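Local coordinates for envelope protein (PDB 7DDA) that forms part of the white spot syndrome virus envelope and binds heparin, apparently through sulfate-binding sites in its C-terminal domain, at residues A[28-34]-A[165-171]; A[109-115]-A[135-141]. All coordinates share one frame; numbering follows the deposited sequence.

Contact 1 pairs the first residues of strand 30-40 with the last of strand 160-170, whereas contact 2 lays a loop along the edge strand of the same four-stranded antiparallel sheet. Strands 160-170 and 110-120 are neighbours there, and the Cys111-Cys169 disulfide ties the two contacts together, their centres about 10 Å apart. Both are partly buried and both touch the second subunit. In contact 1 a regular ladder of backbone bonds does the joining, with Leu167 and Cys169 buried on one face. In contact 2 the ladder shrinks to a single bridge, Cys111 with Ile140; ordered water and the Arg114 guanidinium link strand and loop beyond it, and a sulfate lies beside Asn136 of the loop.

Contact 1 (A[28-34]-A[165-171]); sequences SDSKTAT and FFLNCWT
Lys31 O is gripped twice from the opposing strand: Cys169 N donates to it at 2.7 Å, nearly in line with the carbonyl, and the side-chain amide of Asn168 adds a longer bond, ND2 to Lys31 O at 3.3 Å. This second donor stands 47° out of the carbonyl plane, although the oxygen lies almost in the plane of the Asn168 amide itself. Asn168 reaches it because CG is anti to the backbone N (chi1 -175°), which swings the amide toward the neighbouring strand. On the way ND2 meets the methyl of Thr32, with CG2 at 3.3 Å, the two side chains crossing at a slant. Lys31 N returns a bond to Cys169 O at 2.7 Å, and Ala33 and Leu167 form the next hydrogen-bonded pair, Leu167 N to Ala33 O at 2.8 Å. The ladder joins strands 30-40 and 160-170, the two inner strands of an antiparallel four-stranded sheet; their short segments run 163° apart. Leu167 and Cys169 turn to the face that packs on Phe80 of strand 80-89 in the other sheet, and Cys169 SG is bonded to Cys111. Thr32, Thr34, Phe166 and Asn168 lie on the other face, where Ile36, Tyr50 and Ala53 of the second subunit pack. There Thr34 runs alongside Phe166 and points the same way, its OG1 at the ring edge, 3.9 Å from Phe166 CD1, and its CG2 4.0 Å from Phe166 CE1. At the chain ends Thr171 N donates to Asp29 O at 3.2 Å. Thr171 OG1 adds a weak bond to that oxygen.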
ATOM      1  N   SER A  28      24.186  17.261   1.117  1.00 72.23           N
ATOM      2  CA  SER A  28      24.035  16.868   2.514  1.00 83.54           C
ATOM      3  C   SER A  28      22.746  16.088   2.780  1.00 81.85           C
ATOM      4  O   SER A  28      22.452  15.104   2.104  1.00 76.37           O
ATOM      5  CB  SER A  28      24.086  18.098   3.432  1.00 77.44           C
ATOM      6  OG  SER A  28      25.383  18.665   3.477  1.00 80.01           O
ATOM      7  N   ASP A  29      21.975  16.586   3.748  1.00 83.65           N
ATOM      8  CA  ASP A  29      20.955  15.806   4.444  1.00 78.54           C
ATOM      9  C   ASP A  29      19.862  15.305   3.500  1.00 76.17           C
ATOM     10  O   ASP A  29      19.526  15.947   2.501  1.00 71.45           O
ATOM     11  CB  ASP A  29      20.354  16.658   5.567  1.00 70.86           C
ATOM     12  CG  ASP A  29      19.263  15.939   6.334  1.00 77.81           C
ATOM     13  OD1 ASP A  29      19.581  15.039   7.145  1.00 81.99           O
ATOM     14  OD2 ASP A  29      18.084  16.304   6.147  1.00 76.80           O
ATOM     15  N   SER A  30      19.304  14.135   3.836  1.00 75.41           N
ATOM     16  CA  SER A  30      18.260  13.479   3.055  1.00 67.81           C
ATOM     17  C   SER A  30      17.207  12.890   3.988  1.00 65.95           C
ATOM     18  O   SER A  30      17.539  12.361   5.052  1.00 67.78           O
ATOM     19  CB  SER A  30      18.850  12.381   2.159  1.00 62.07           C
ATOM     20  OG  SER A  30      17.823  11.686   1.473  1.00 67.12           O
ATOM     21  N   LYS A  31      15.936  12.983   3.595  1.00 59.40           N
ATOM     22  CA  LYS A  31      14.830  12.591   4.461  1.00 58.47           C
ATOM     23  C   LYS A  31      13.699  11.983   3.636  1.00 51.52           C
ATOM     24  O   LYS A  31      13.502  12.325   2.463  1.00 49.23           O
ATOM     25  CB  LYS A  31      14.284  13.789   5.260  1.00 59.37           C
ATOM     26  CG  LYS A  31      15.292  14.478   6.155  1.00 61.71           C
ATOM     27  CD  LYS A  31      15.057  14.166   7.619  1.00 68.79           C
ATOM     28  CE  LYS A  31      15.648  15.255   8.499  1.00 68.35           C
ATOM     29  NZ  LYS A  31      15.920  14.766   9.871  1.00 69.49           N
ATOM     30  N   THR A  32      12.958  11.068   4.264  1.00 42.50           N
ATOM     31  CA  THR A  32      11.752  10.505   3.677  1.00 41.74           C
ATOM     32  C   THR A  32      10.626  10.490   4.707  1.00 38.19           C
ATOM     33  O   THR A  32      10.860  10.383   5.916  1.00 37.86           O
ATOM     34  CB  THR A  32      11.950   9.079   3.122  1.00 38.75           C
ATOM     35  OG1 THR A  32      12.430   8.214   4.157  1.00 44.08           O
ATOM     36  CG2 THR A  32      12.909   9.042   1.948  1.00 42.78           C
ATOM     37  N   ALA A  33       9.396  10.624   4.210  1.00 29.29           N
ATOM     38  CA  ALA A  33       8.209  10.566   5.049  1.00 28.54           C
ATOM     39  C   ALA A  33       7.065   9.946   4.258  1.00 29.77           C
ATOM     40  O   ALA A  33       7.009  10.041   3.025  1.00 30.57           O
ATOM     41  CB  ALA A  33       7.803  11.947   5.570  1.00 24.98           C
ATOM     42  N   THR A  34       6.163   9.300   4.986  1.00 29.74           N
ATOM     43  CA  THR A  34       4.919   8.765   4.454  1.00 28.80           C
ATOM     44  C   THR A  34       3.774   9.482   5.150  1.00 28.03           C
ATOM     45  O   THR A  34       3.726   9.519   6.384  1.00 32.14           O
ATOM     46  CB  THR A  34       4.812   7.251   4.695  1.00 29.47           C
ATOM     47  OG1 THR A  34       5.905   6.589   4.049  1.00 28.29           O
ATOM     48  CG2 THR A  34       3.483   6.705   4.176  1.00 26.27           C
ATOM     49  N   PHE A 165       1.129   9.437   0.459  1.00 20.53           N
ATOM     50  CA  PHE A 165       2.171  10.253  -0.147  1.00 18.66           C
ATOM     51  C   PHE A 165       3.516   9.733   0.325  1.00 22.55           C
ATOM     52  O   PHE A 165       3.791   9.729   1.534  1.00 20.90           O
ATOM     53  CB  PHE A 165       2.014  11.726   0.232  1.00 19.51           C
ATOM     54  CG  PHE A 165       0.719  12.333  -0.218  1.00 19.17           C
ATOM     55  CD1 PHE A 165      -0.437  12.169   0.535  1.00 20.09           C
ATOM     56  CD2 PHE A 165       0.656  13.074  -1.371  1.00 14.67           C
ATOM     57  CE1 PHE A 165      -1.629  12.732   0.122  1.00 17.78           C
ATOM     58  CE2 PHE A 165      -0.525  13.637  -1.777  1.00 17.78           C
ATOM     59  CZ  PHE A 165      -1.668  13.468  -1.036  1.00 16.76           C
ATOM     60  N   PHE A 166       4.351   9.307  -0.625  1.00 21.86           N
ATOM     61  CA  PHE A 166       5.692   8.794  -0.334  1.00 23.32           C
ATOM     62  C   PHE A 166       6.699   9.873  -0.705  1.00 27.30           C
ATOM     63  O   PHE A 166       7.017  10.063  -1.882  1.00 26.15           O
ATOM     64  CB  PHE A 166       5.947   7.487  -1.068  1.00 21.08           C
ATOM     65  CG  PHE A 166       4.882   6.447  -0.819  1.00 22.94           C
ATOM     66  CD1 PHE A 166       4.762   5.849   0.425  1.00 24.99           C
ATOM     67  CD2 PHE A 166       3.979   6.099  -1.810  1.00 19.65           C
ATOM     68  CE1 PHE A 166       3.791   4.898   0.666  1.00 25.59           C
ATOM     69  CE2 PHE A 166       3.009   5.156  -1.573  1.00 20.91           C
ATOM     70  CZ  PHE A 166       2.915   4.547  -0.335  1.00 17.42           C
ATOM     71  N   LEU A 167       7.211  10.561   0.317  1.00 28.54           N
ATOM     72  CA  LEU A 167       7.992  11.779   0.149  1.00 28.88           C
ATOM     73  C   LEU A 167       9.483  11.509   0.319  1.00 34.24           C
ATOM     74  O   LEU A 167       9.903  10.864   1.287  1.00 30.61           O
ATOM     75  CB  LEU A 167       7.503  12.830   1.144  1.00 26.23           C
ATOM     76  CG  LEU A 167       6.141  13.381   0.721  1.00 26.48           C
ATOM     77  CD1 LEU A 167       5.411  13.946   1.911  1.00 29.97           C
ATOM     78  CD2 LEU A 167       6.322  14.475  -0.325  1.00 27.77           C
ATOM     79  N   ASN A 168      10.276  11.996  -0.630  1.00 33.76           N
ATOM     80  CA  ASN A 168      11.726  11.856  -0.595  1.00 37.11           C
ATOM     81  C   ASN A 168      12.344  13.227  -0.824  1.00 36.63           C
ATOM     82  O   ASN A 168      12.309  13.747  -1.942  1.00 36.60           O
ATOM     83  CB  ASN A 168      12.213  10.848  -1.637  1.00 38.09           C
ATOM     84  CG  ASN A 168      13.701  10.586  -1.533  1.00 46.51           C
ATOM     85  OD1 ASN A 168      14.333  10.140  -2.491  1.00 48.50           O
ATOM     86  ND2 ASN A 168      14.280  10.907  -0.377  1.00 45.95           N
ATOM     87  N   CYS A 169      12.917  13.802   0.229  1.00 36.06           N
ATOM     88  CA  CYS A 169      13.401  15.172   0.217  1.00 41.25           C
ATOM     89  C   CYS A 169      14.887  15.242   0.564  1.00 47.73           C
ATOM     90  O   CYS A 169      15.409  14.415   1.319  1.00 48.92           O
ATOM     91  CB  CYS A 169      12.603  16.028   1.197  1.00 37.85           C
ATOM     92  SG  CYS A 169      10.847  15.977   0.878  1.00 36.87           S
ATOM     93  N   TRP A 170      15.560  16.257   0.021  1.00 45.11           N
ATOM     94  CA  TRP A 170      16.990  16.429   0.221  1.00 46.27           C
ATOM     95  C   TRP A 170      17.350  17.907   0.105  1.00 43.27           C
ATOM     96  O   TRP A 170      16.561  18.718  -0.376  1.00 41.96           O
ATOM     97  CB  TRP A 170      17.779  15.600  -0.790  1.00 40.83           C
ATOM     98  CG  TRP A 170      17.568  16.048  -2.183  1.00 39.05           C
ATOM     99  CD1 TRP A 170      18.281  16.992  -2.847  1.00 40.55           C
ATOM    100  CD2 TRP A 170      16.568  15.578  -3.099  1.00 43.99           C
ATOM    101  NE1 TRP A 170      17.788  17.148  -4.124  1.00 46.04           N
ATOM    102  CE2 TRP A 170      16.737  16.290  -4.303  1.00 44.88           C
ATOM    103  CE3 TRP A 170      15.546  14.631  -3.018  1.00 40.15           C
ATOM    104  CZ2 TRP A 170      15.927  16.077  -5.419  1.00 38.32           C
ATOM    105  CZ3 TRP A 170      14.744  14.425  -4.128  1.00 37.62           C
ATOM    106  CH2 TRP A 170      14.942  15.143  -5.311  1.00 31.01           C
ATOM    107  N   THR A 171      18.557  18.246   0.555  1.00 47.87           N
ATOM    108  CA  THR A 171      19.071  19.616   0.465  1.00 45.06           C
ATOM    109  C   THR A 171      20.153  19.724  -0.604  1.00 40.55           C
ATOM    110  O   THR A 171      20.689  18.709  -1.050  1.00 43.60           O
ATOM    111  CB  THR A 171      19.658  20.084   1.789  1.00 38.33           C
ATOM    112  OG1 THR A 171      20.712  19.194   2.163  1.00 50.43           O
ATOM    113  CG2 THR A 171      18.606  20.080   2.861  1.00 37.76           C
TER

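Contact 2 (A[109-115]-A[135-141]); sequences YTCLCRI and NNRDEID. With SO4 (sulfate ion), chain B.
Arg114 reaches toward Arg137 from strand 110-120, the outermost strand of its sheet within this chain in a two-sheet antiparallel β-sandwich; loop 135-141 runs antiparallel beside it, making one beta bridge, Cys111 with Ile140. Beyond CB and CG the side chain bends at chi2 (-69°), so that its end comes nearer the loop. NE has its salt-bridge partner in Glu48 of the second subunit and lies near the like-charged end of Arg137, which pairs with Glu120 of that subunit. CZ is 3.6 Å from Arg137 O, NH2 makes a weak bond to Arg137 O (3.0 Å), and CB of Arg137 lies over one guanidinium face. NH1 turns back to its own strand, donating to Cys113 O at 2.7 Å from well above that carbonyl plane, and also to water 2, which sits in the guanidinium plane. That water accepts from Cys113 N as well and lies within bonding distance of Asn136 O and Asp138 O, bridging the two backbones where the CA atoms of Cys113 and Arg137 are 6.5 Å apart. At Cys111, whose SG is bonded to Cys169, Ile140 N donates to Cys111 O at 2.8 Å in the carbonyl plane, and Cys111 N to Ile140 O. The Leu112 methyl CD2 rests 3.3 Å from Asp138 O, and Thr110 CG2 crosses the Glu139 side chain, 3.3 Å from OE2. Asn136 closes an Asx turn, OD1 accepting from Asp138 N. The sulfate, probably from the crystallisation liquor, may mark a place for a heparin sulfate group; Asn136 ND2 lies doubtfully close to its O2, and Lys147 N also bonds the ion.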
ATOM      1  N   TYR A 109      14.757  22.361   1.266  1.00 37.26           N
ATOM      2  CA  TYR A 109      14.598  21.034   0.682  1.00 37.70           C
ATOM      3  C   TYR A 109      13.900  21.052  -0.673  1.00 34.61           C
ATOM      4  O   TYR A 109      12.996  21.854  -0.921  1.00 30.49           O
ATOM      5  CB  TYR A 109      13.831  20.118   1.628  1.00 37.68           C
ATOM      6  CG  TYR A 109      14.651  19.630   2.799  1.00 43.17           C
ATOM      7  CD1 TYR A 109      14.851  20.428   3.922  1.00 37.96           C
ATOM      8  CD2 TYR A 109      15.231  18.362   2.780  1.00 45.45           C
ATOM      9  CE1 TYR A 109      15.603  19.968   4.996  1.00 44.06           C
ATOM     10  CE2 TYR A 109      15.976  17.896   3.849  1.00 47.34           C
ATOM     11  CZ  TYR A 109      16.160  18.700   4.952  1.00 45.92           C
ATOM     12  OH  TYR A 109      16.903  18.225   6.004  1.00 43.85           O
ATOM     13  N   THR A 110      14.349  20.160  -1.545  1.00 33.27           N
ATOM     14  CA  THR A 110      13.659  19.773  -2.762  1.00 35.05           C
ATOM     15  C   THR A 110      13.071  18.388  -2.528  1.00 38.88           C
ATOM     16  O   THR A 110      13.665  17.579  -1.807  1.00 35.87           O
ATOM     17  CB  THR A 110      14.628  19.760  -3.949  1.00 37.51           C
ATOM     18  OG1 THR A 110      15.253  21.045  -4.051  1.00 40.34           O
ATOM     19  CG2 THR A 110      13.908  19.440  -5.265  1.00 32.99           C
ATOM     20  N   CYS A 111      11.896  18.112  -3.106  1.00 32.84           N
ATOM     21  CA  CYS A 111      11.207  16.864  -2.810  1.00 30.26           C
ATOM     22  C   CYS A 111      10.715  16.170  -4.068  1.00 30.12           C
ATOM     23  O   CYS A 111      10.390  16.804  -5.078  1.00 28.69           O
ATOM     24  CB  CYS A 111      10.019  17.069  -1.870  1.00 26.12           C
ATOM     25  SG  CYS A 111      10.444  17.649  -0.216  1.00 34.45           S
ATOM     26  N   LEU A 112      10.672  14.845  -3.982  1.00 30.51           N
ATOM     27  CA  LEU A 112       9.893  14.007  -4.874  1.00 28.36           C
ATOM     28  C   LEU A 112       8.701  13.429  -4.110  1.00 28.19           C
ATOM     29  O   LEU A 112       8.747  13.253  -2.885  1.00 25.66           O
ATOM     30  CB  LEU A 112      10.757  12.892  -5.457  1.00 27.48           C
ATOM     31  CG  LEU A 112      11.790  13.291  -6.510  1.00 29.73           C
ATOM     32  CD1 LEU A 112      12.625  12.081  -6.856  1.00 26.27           C
ATOM     33  CD2 LEU A 112      11.143  13.865  -7.780  1.00 23.95           C
ATOM     34  N   CYS A 113       7.624  13.149  -4.846  1.00 24.14           N
ATOM     35  CA  CYS A 113       6.406  12.601  -4.264  1.00 21.00           C
ATOM     36  C   CYS A 113       5.875  11.493  -5.161  1.00 26.90           C
ATOM     37  O   CYS A 113       5.648  11.716  -6.355  1.00 27.20           O
ATOM     38  CB  CYS A 113       5.342  13.687  -4.094  1.00 21.24           C
ATOM     39  SG  CYS A 113       3.945  13.199  -3.069  1.00 24.38           S
ATOM     40  N   ARG A 114       5.662  10.308  -4.590  1.00 24.60           N
ATOM     41  CA  ARG A 114       4.935   9.238  -5.263  1.00 24.11           C
ATOM     42  C   ARG A 114       3.709   8.881  -4.429  1.00 23.89           C
ATOM     43  O   ARG A 114       3.716   9.039  -3.203  1.00 21.82           O
ATOM     44  CB  ARG A 114       5.815   8.003  -5.478  1.00 22.25           C
ATOM     45  CG  ARG A 114       7.050   8.254  -6.323  1.00 22.05           C
ATOM     46  CD  ARG A 114       6.664   8.529  -7.748  1.00 23.47           C
ATOM     47  NE  ARG A 114       7.805   8.928  -8.572  1.00 29.74           N
ATOM     48  CZ  ARG A 114       8.296  10.169  -8.630  1.00 29.18           C
ATOM     49  NH1 ARG A 114       7.766  11.138  -7.883  1.00 23.29           N
ATOM     50  NH2 ARG A 114       9.325  10.439  -9.426  1.00 20.85           N
ATOM     51  N   ILE A 115       2.650   8.396  -5.097  1.00 21.20           N
ATOM     52  CA  ILE A 115       1.357   8.230  -4.447  1.00 19.77           C
ATOM     53  C   ILE A 115       0.771   6.840  -4.666  1.00 21.83           C
ATOM     54  O   ILE A 115       1.053   6.144  -5.647  1.00 19.70           O
ATOM     55  CB  ILE A 115       0.317   9.264  -4.915  1.00 22.87           C
ATOM     56  CG1 ILE A 115      -0.046   8.968  -6.359  1.00 19.98           C
ATOM     57  CG2 ILE A 115       0.793  10.707  -4.675  1.00 19.75           C
ATOM     58  CD1 ILE A 115      -1.174   9.753  -6.865  1.00 30.52           C
ATOM     59  N   ASN A 135      -0.627  14.145 -11.795  1.00 16.31           N
ATOM     60  CA  ASN A 135       0.372  13.466 -10.980  1.00 18.13           C
ATOM     61  C   ASN A 135       1.716  14.135 -11.230  1.00 20.49           C
ATOM     62  O   ASN A 135       2.298  13.956 -12.298  1.00 25.50           O
ATOM     63  CB  ASN A 135       0.431  11.987 -11.332  1.00 21.07           C
ATOM     64  CG  ASN A 135       1.234  11.195 -10.344  1.00 24.00           C
ATOM     65  OD1 ASN A 135       2.199  11.693  -9.769  1.00 26.35           O
ATOM     66  ND2 ASN A 135       0.851   9.945 -10.141  1.00 31.80           N
ATOM     67  N   ASN A 136       2.233  14.858 -10.245  1.00 25.14           N
ATOM     68  CA  ASN A 136       3.530  15.512 -10.393  1.00 21.81           C
ATOM     69  C   ASN A 136       4.648  14.546 -10.003  1.00 23.06           C
ATOM     70  O   ASN A 136       4.849  14.242  -8.820  1.00 23.42           O
ATOM     71  CB  ASN A 136       3.575  16.787  -9.555  1.00 19.65           C
ATOM     72  CG  ASN A 136       4.843  17.586  -9.783  1.00 24.98           C
ATOM     73  OD1 ASN A 136       5.809  17.088 -10.358  1.00 26.96           O
ATOM     74  ND2 ASN A 136       4.835  18.843  -9.362  1.00 23.92           N
ATOM     75  N   ARG A 137       5.401  14.097 -10.993  1.00 24.04           N
ATOM     76  CA  ARG A 137       6.522  13.192 -10.780  1.00 27.68           C
ATOM     77  C   ARG A 137       7.852  13.915 -10.657  1.00 26.76           C
ATOM     78  O   ARG A 137       8.879  13.265 -10.442  1.00 29.61           O
ATOM     79  CB  ARG A 137       6.599  12.180 -11.931  1.00 25.08           C
ATOM     80  CG  ARG A 137       5.416  11.270 -11.945  1.00 26.90           C
ATOM     81  CD  ARG A 137       5.117  10.707 -13.298  1.00 28.08           C
ATOM     82  NE  ARG A 137       4.006   9.756 -13.210  1.00 38.96           N
ATOM     83  CZ  ARG A 137       4.018   8.618 -12.514  1.00 36.12           C
ATOM     84  NH1 ARG A 137       5.111   8.213 -11.863  1.00 35.13           N
ATOM     85  NH2 ARG A 137       2.930   7.864 -12.495  1.00 37.35           N
ATOM     86  N   ASP A 138       7.862  15.234 -10.792  1.00 25.48           N
ATOM     87  CA  ASP A 138       9.103  15.980 -10.873  1.00 26.33           C
ATOM     88  C   ASP A 138       9.538  16.459  -9.501  1.00 26.90           C
ATOM     89  O   ASP A 138       8.904  16.191  -8.480  1.00 27.82           O
ATOM     90  CB  ASP A 138       8.955  17.166 -11.817  1.00 23.05           C
ATOM     91  CG  ASP A 138       8.403  16.760 -13.152  1.00 28.98           C
ATOM     92  OD1 ASP A 138       8.921  15.771 -13.727  1.00 26.41           O
ATOM     93  OD2 ASP A 138       7.444  17.417 -13.616  1.00 31.52           O
ATOM     94  N   GLU A 139      10.648  17.180  -9.485  1.00 29.43           N
ATOM     95  CA  GLU A 139      11.094  17.813  -8.261  1.00 29.71           C
ATOM     96  C   GLU A 139      10.098  18.889  -7.841  1.00 25.63           C
ATOM     97  O   GLU A 139       9.411  19.488  -8.670  1.00 26.44           O
ATOM     98  CB  GLU A 139      12.483  18.399  -8.467  1.00 32.22           C
ATOM     99  CG  GLU A 139      13.512  17.332  -8.752  1.00 37.41           C
ATOM    100  CD  GLU A 139      14.923  17.866  -8.717  1.00 38.30           C
ATOM    101  OE1 GLU A 139      15.861  17.099  -9.047  1.00 40.98           O
ATOM    102  OE2 GLU A 139      15.085  19.049  -8.355  1.00 37.17           O
ATOM    103  N   ILE A 140       9.994  19.102  -6.536  1.00 25.49           N
ATOM    104  CA  ILE A 140       9.060  20.061  -5.967  1.00 26.45           C
ATOM    105  C   ILE A 140       9.868  20.924  -5.021  1.00 31.59           C
ATOM    106  O   ILE A 140      10.268  20.464  -3.944  1.00 33.73           O
ATOM    107  CB  ILE A 140       7.885  19.392  -5.232  1.00 25.69           C
ATOM    108  CG1 ILE A 140       7.044  18.533  -6.186  1.00 22.89           C
ATOM    109  CG2 ILE A 140       6.984  20.436  -4.600  1.00 21.36           C
ATOM    110  CD1 ILE A 140       6.046  17.627  -5.459  1.00 20.13           C
ATOM    111  N   ASP A 141      10.115  22.166  -5.418  1.00 31.83           N
ATOM    112  CA  ASP A 141      10.936  23.066  -4.630  1.00 30.31           C
ATOM    113  C   ASP A 141      10.162  23.565  -3.423  1.00 26.55           C
ATOM    114  O   ASP A 141       8.988  23.255  -3.235  1.00 27.57           O
ATOM    115  CB  ASP A 141      11.416  24.224  -5.490  1.00 33.70           C
ATOM    116  CG  ASP A 141      12.384  23.782  -6.532  1.00 35.86           C
ATOM    117  OD1 ASP A 141      13.234  22.928  -6.190  1.00 41.09           O
ATOM    118  OD2 ASP A 141      12.290  24.270  -7.680  1.00 40.79           O
TER
HETATM  119  S   SO4 B 301       1.666  19.772 -10.441  0.52 10.77           S
HETATM  120  O1  SO4 B 301       2.453  19.542 -11.657  0.52 24.49           O
HETATM  121  O2  SO4 B 301       2.539  19.814  -9.301  0.52 17.01           O
HETATM  122  O3  SO4 B 301       0.778  18.627 -10.321  0.52 24.41           O
HETATM  123  O4  SO4 B 301       0.895  20.979 -10.574  0.52 11.60           O
HETATM  124  O   HOH W   1       4.221  10.933  -8.371  1.00 24.36           O
HETATM  125  O   HOH W   2       7.405  14.091  -7.535  1.00 27.86           O
HETATM  126  O   HOH W   3       2.846   8.342  -8.040  1.00 21.84           O